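Long-range contact in abietadiene synthase, chloroplastic (Abies grandis, PDB 3S9V), which is a largely helical plant enzyme of the terpene synthase family, found in the chloroplast and carrying a metal-binding synthase domain: residues A[422-432]-A[748-759]. Residues are numbered along the deposited sequence; the frame is centred on the assembly and turned at random.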
loop_
_atom_site.group_PDB
_atom_site.type_symbol
_atom_site.label_atom_id
_atom_site.label_comp_id
_atom_site.label_asym_id
_atom_site.label_seq_id
_atom_site.Cartn_x
_atom_site.Cartn_y
_atom_site.Cartn_z
ATOM N N LYS A 422 12.497 0.666 2.501
ATOM C CA LYS A 422 13.413 1.665 1.970
ATOM C C LYS A 422 12.677 2.888 1.421
ATOM O O LYS A 422 13.164 4.011 1.533
ATOM C CB LYS A 422 14.297 1.048 0.883
ATOM C CG LYS A 422 15.466 1.921 0.468
ATOM C CD LYS A 422 16.335 1.210 -0.552
ATOM C CE LYS A 422 17.529 2.055 -0.955
ATOM N NZ LYS A 422 18.367 1.352 -1.968
ATOM N N TYR A 423 11.500 2.672 0.839
ATOM C CA TYR A 423 10.711 3.772 0.285
ATOM C C TYR A 423 9.330 3.898 0.932
ATOM O O TYR A 423 8.301 3.622 0.295
ATOM C CB TYR A 423 10.563 3.591 -1.227
ATOM C CG TYR A 423 11.892 3.570 -1.952
ATOM C CD1 TYR A 423 12.697 4.708 -2.001
ATOM C CD2 TYR A 423 12.361 2.402 -2.550
ATOM C CE1 TYR A 423 13.947 4.684 -2.624
ATOM C CE2 TYR A 423 13.610 2.366 -3.177
ATOM C CZ TYR A 423 14.398 3.510 -3.209
ATOM O OH TYR A 423 15.635 3.473 -3.815
ATOM N N PRO A 424 9.291 4.314 2.214
ATOM C CA PRO A 424 8.046 4.489 2.969
ATOM C C PRO A 424 7.185 5.581 2.347
ATOM O O PRO A 424 7.594 6.246 1.399
ATOM C CB PRO A 424 8.525 4.910 4.361
ATOM C CG PRO A 424 9.898 4.373 4.446
ATOM C CD PRO A 424 10.452 4.607 3.070
ATOM N N TRP A 425 5.999 5.753 2.918
ATOM C CA TRP A 425 5.014 6.748 2.508
ATOM C C TRP A 425 5.607 8.071 1.985
ATOM O O TRP A 425 5.448 8.431 0.818
ATOM C CB TRP A 425 4.103 7.012 3.714
ATOM C CG TRP A 425 3.070 8.087 3.555
ATOM C CD1 TRP A 425 2.908 9.178 4.351
ATOM C CD2 TRP A 425 2.012 8.133 2.591
ATOM N NE1 TRP A 425 1.810 9.904 3.950
ATOM C CE2 TRP A 425 1.242 9.284 2.871
ATOM C CE3 TRP A 425 1.636 7.308 1.520
ATOM C CZ2 TRP A 425 0.121 9.637 2.121
ATOM C CZ3 TRP A 425 0.516 7.659 0.774
ATOM C CH2 TRP A 425 -0.228 8.816 1.080
ATOM N N HIS A 426 6.305 8.786 2.852
ATOM C CA HIS A 426 6.871 10.075 2.481
ATOM C C HIS A 426 7.991 10.071 1.449
ATOM O O HIS A 426 8.496 11.134 1.101
ATOM C CB HIS A 426 7.337 10.800 3.745
ATOM C CG HIS A 426 6.220 11.143 4.681
ATOM N ND1 HIS A 426 6.332 11.031 6.050
ATOM C CD2 HIS A 426 4.967 11.594 4.442
ATOM C CE1 HIS A 426 5.195 11.396 6.615
ATOM N NE2 HIS A 426 4.350 11.742 5.662
ATOM N N LYS A 427 8.373 8.895 0.958
ATOM C CA LYS A 427 9.446 8.783 -0.026
ATOM C C LYS A 427 9.018 7.960 -1.227
ATOM O O LYS A 427 9.818 7.708 -2.126
ATOM C CB LYS A 427 10.679 8.109 0.581
ATOM C CG LYS A 427 11.285 8.803 1.772
ATOM C CD LYS A 427 12.524 8.053 2.218
ATOM C CE LYS A 427 13.086 8.617 3.502
ATOM N NZ LYS A 427 14.314 7.882 3.914
ATOM N N SER A 428 7.763 7.538 -1.239
ATOM C CA SER A 428 7.257 6.721 -2.323
ATOM C C SER A 428 6.453 7.509 -3.364
ATOM O O SER A 428 5.343 7.967 -3.089
ATOM C CB SER A 428 6.402 5.594 -1.745
ATOM O OG SER A 428 5.919 4.746 -2.775
ATOM N N MET A 429 7.021 7.661 -4.559
ATOM C CA MET A 429 6.347 8.373 -5.643
ATOM C C MET A 429 5.506 7.346 -6.406
ATOM O O MET A 429 5.950 6.224 -6.644
ATOM C CB MET A 429 7.372 9.020 -6.585
ATOM C CG MET A 429 8.534 9.741 -5.880
ATOM S SD MET A 429 8.026 10.963 -4.645
ATOM C CE MET A 429 6.920 11.966 -5.645
ATOM N N PRO A 430 4.281 7.721 -6.803
ATOM C CA PRO A 430 3.350 6.852 -7.534
ATOM C C PRO A 430 3.925 5.954 -8.637
ATOM O O PRO A 430 3.673 4.743 -8.642
ATOM C CB PRO A 430 2.313 7.837 -8.071
ATOM C CG PRO A 430 2.257 8.867 -6.992
ATOM C CD PRO A 430 3.726 9.081 -6.666
ATOM N N ARG A 431 4.682 6.523 -9.572
ATOM C CA ARG A 431 5.237 5.707 -10.651
ATOM C C ARG A 431 6.243 4.679 -10.138
ATOM O O ARG A 431 6.240 3.527 -10.576
ATOM C CB ARG A 431 5.898 6.585 -11.719
ATOM C CG ARG A 431 4.927 7.438 -12.529
ATOM C CD ARG A 431 4.083 6.604 -13.497
ATOM N NE ARG A 431 2.905 6.033 -12.854
ATOM C CZ ARG A 431 2.036 5.230 -13.460
ATOM N NH1 ARG A 431 2.206 4.888 -14.735
ATOM N NH2 ARG A 431 0.978 4.789 -12.797
ATOM N N LEU A 432 7.099 5.087 -9.207
ATOM C CA LEU A 432 8.095 4.166 -8.666
ATOM C C LEU A 432 7.442 3.024 -7.880
ATOM O O LEU A 432 7.879 1.869 -7.978
ATOM C CB LEU A 432 9.092 4.929 -7.792
ATOM C CG LEU A 432 9.893 5.975 -8.576
ATOM C CD1 LEU A 432 10.850 6.723 -7.655
ATOM C CD2 LEU A 432 10.663 5.270 -9.689
ATOM N N PHE A 748 1.693 18.084 -1.862
ATOM C CA PHE A 748 2.211 16.931 -1.126
ATOM C C PHE A 748 3.288 16.120 -1.857
ATOM O O PHE A 748 4.252 15.657 -1.252
ATOM C CB PHE A 748 1.042 16.016 -0.742
ATOM C CG PHE A 748 1.399 14.969 0.270
ATOM C CD1 PHE A 748 1.642 15.314 1.589
ATOM C CD2 PHE A 748 1.505 13.635 -0.101
ATOM C CE1 PHE A 748 1.987 14.348 2.524
ATOM C CE2 PHE A 748 1.852 12.663 0.831
ATOM C CZ PHE A 748 2.090 13.021 2.139
ATOM N N GLU A 749 3.116 15.935 -3.160
ATOM C CA GLU A 749 4.081 15.177 -3.948
ATOM C C GLU A 749 5.389 15.936 -4.106
ATOM O O GLU A 749 6.461 15.332 -4.181
ATOM C CB GLU A 749 3.512 14.860 -5.328
ATOM C CG GLU A 749 2.282 13.964 -5.312
ATOM C CD GLU A 749 2.530 12.636 -4.621
ATOM O OE1 GLU A 749 3.616 12.056 -4.818
ATOM O OE2 GLU A 749 1.635 12.168 -3.891
ATOM N N THR A 750 5.305 17.260 -4.174
ATOM C CA THR A 750 6.510 18.057 -4.306
ATOM C C THR A 750 7.348 17.855 -3.036
ATOM O O THR A 750 8.565 17.729 -3.117
ATOM C CB THR A 750 6.181 19.556 -4.540
ATOM O OG1 THR A 750 5.621 19.725 -5.853
ATOM C CG2 THR A 750 7.429 20.400 -4.439
ATOM N N ALA A 751 6.706 17.796 -1.868
ATOM C CA ALA A 751 7.446 17.564 -0.621
ATOM C C ALA A 751 8.079 16.164 -0.663
ATOM O O ALA A 751 9.229 15.981 -0.270
ATOM C CB ALA A 751 6.512 17.688 0.606
ATOM N N ARG A 752 7.329 15.183 -1.159
ATOM C CA ARG A 752 7.830 13.814 -1.245
ATOM C C ARG A 752 9.057 13.701 -2.136
ATOM O O ARG A 752 10.024 13.027 -1.785
ATOM C CB ARG A 752 6.744 12.881 -1.772
ATOM C CG ARG A 752 5.493 12.868 -0.922
ATOM C CD ARG A 752 4.396 12.055 -1.579
ATOM N NE ARG A 752 4.396 10.674 -1.133
ATOM C CZ ARG A 752 3.497 9.775 -1.515
ATOM N NH1 ARG A 752 2.535 10.117 -2.360
ATOM N NH2 ARG A 752 3.539 8.545 -1.024
ATOM N N ILE A 753 9.009 14.352 -3.293
ATOM C CA ILE A 753 10.132 14.321 -4.214
ATOM C C ILE A 753 11.409 14.726 -3.483
ATOM O O ILE A 753 12.461 14.141 -3.714
ATOM C CB ILE A 753 9.889 15.254 -5.433
ATOM C CG1 ILE A 753 9.094 14.506 -6.498
ATOM C CG2 ILE A 753 11.208 15.714 -6.035
ATOM C CD1 ILE A 753 9.817 13.270 -7.037
ATOM N N MET A 754 11.313 15.712 -2.592
ATOM C CA MET A 754 12.481 16.156 -1.837
ATOM C C MET A 754 12.907 15.100 -0.809
ATOM O O MET A 754 14.094 14.863 -0.597
ATOM C CB MET A 754 12.192 17.488 -1.142
ATOM C CG MET A 754 12.033 18.678 -2.095
ATOM S SD MET A 754 13.540 19.123 -3.008
ATOM C CE MET A 754 14.480 19.938 -1.703
ATOM N N GLN A 755 11.935 14.468 -0.165
ATOM C CA GLN A 755 12.250 13.433 0.799
ATOM C C GLN A 755 13.010 12.312 0.075
ATOM O O GLN A 755 13.905 11.696 0.642
ATOM C CB GLN A 755 10.968 12.874 1.418
ATOM C CG GLN A 755 10.280 13.807 2.401
ATOM C CD GLN A 755 11.194 14.212 3.530
ATOM O OE1 GLN A 755 11.897 13.382 4.093
ATOM N NE2 GLN A 755 11.182 15.491 3.876
ATOM N N LEU A 756 12.656 12.062 -1.186
ATOM C CA LEU A 756 13.311 11.016 -1.968
ATOM C C LEU A 756 14.715 11.417 -2.440
ATOM O O LEU A 756 15.674 10.664 -2.273
ATOM C CB LEU A 756 12.455 10.635 -3.181
ATOM C CG LEU A 756 13.048 9.549 -4.094
ATOM C CD1 LEU A 756 13.150 8.227 -3.340
ATOM C CD2 LEU A 756 12.180 9.378 -5.325
ATOM N N PHE A 757 14.843 12.604 -3.018
ATOM C CA PHE A 757 16.143 13.034 -3.503
ATOM C C PHE A 757 17.170 13.213 -2.401
ATOM O O PHE A 757 18.348 12.964 -2.617
ATOM C CB PHE A 757 16.028 14.343 -4.294
ATOM C CG PHE A 757 15.491 14.174 -5.688
ATOM C CD1 PHE A 757 15.418 15.263 -6.549
ATOM C CD2 PHE A 757 15.063 12.933 -6.144
ATOM C CE1 PHE A 757 14.927 15.121 -7.845
ATOM C CE2 PHE A 757 14.573 12.780 -7.433
ATOM C CZ PHE A 757 14.505 13.878 -8.286
ATOM N N TYR A 758 16.730 13.644 -1.226
ATOM C CA TYR A 758 17.648 13.881 -0.117
ATOM C C TYR A 758 17.447 12.922 1.044
ATOM O O TYR A 758 17.740 13.257 2.189
ATOM C CB TYR A 758 17.495 15.323 0.375
ATOM C CG TYR A 758 17.783 16.355 -0.689
ATOM C CD1 TYR A 758 19.094 16.698 -1.030
ATOM C CD2 TYR A 758 16.743 16.961 -1.391
ATOM C CE1 TYR A 758 19.359 17.625 -2.051
ATOM C CE2 TYR A 758 16.992 17.877 -2.405
ATOM C CZ TYR A 758 18.297 18.207 -2.732
ATOM O OH TYR A 758 18.520 19.114 -3.744
ATOM N N MET A 759 16.959 11.726 0.745
ATOM C CA MET A 759 16.719 10.735 1.785
ATOM C C MET A 759 17.998 10.270 2.474
ATOM O O MET A 759 19.096 10.351 1.916
ATOM C CB MET A 759 15.972 9.523 1.208
ATOM C CG MET A 759 16.740 8.708 0.180
ATOM S SD MET A 759 15.724 7.361 -0.486
ATOM C CE MET A 759 15.694 6.240 0.921
#
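Arg752 reaches from helix 741-757 into the turn that links helix 413-422 to helix 430-440, and its guanidinium does three jobs there. Arg752 NH2 donates a fairly straight bond (161°) to Trp425 O at 2.7 Å, in the guanidinium plane; Ser428 N reaches that oxygen from the opposite face of the carbonyl. Arg752 CZ lies 4.4 Å from the centroid of the Trp425 six-membered ring, a cation-pi contact over its face, the guanidinium and indole planes 49° apart. Arg752 NH1 donates to the syn lone pair of Glu749 OE2 (2.7 Å), a salt bridge within the helix that helps fix the group's rotation. The indole NE1 bonds to Asn731, and Phe748 CZ lies 3.6 Å from Trp425 NE1, the two rings meeting obliquely.

Packing is tightest at Met429, whose flexible chain, bent at chi2 and chi3, brings Met429 CE to 3.5 Å from Ile753 CG1. Met429 CG lies 3.7 Å from Leu756 CD2, while Leu756 CD1 touches Tyr423 CE1. On the looser, partly exposed side, extended Lys427 lays its aliphatic chain across Met759, whose SD makes an oblique Met-aromatic contact with Tyr423. Carboxylate, carbonyl and indole thus probably stabilise the buried arginine's charge, tying the turn to helix 741-757.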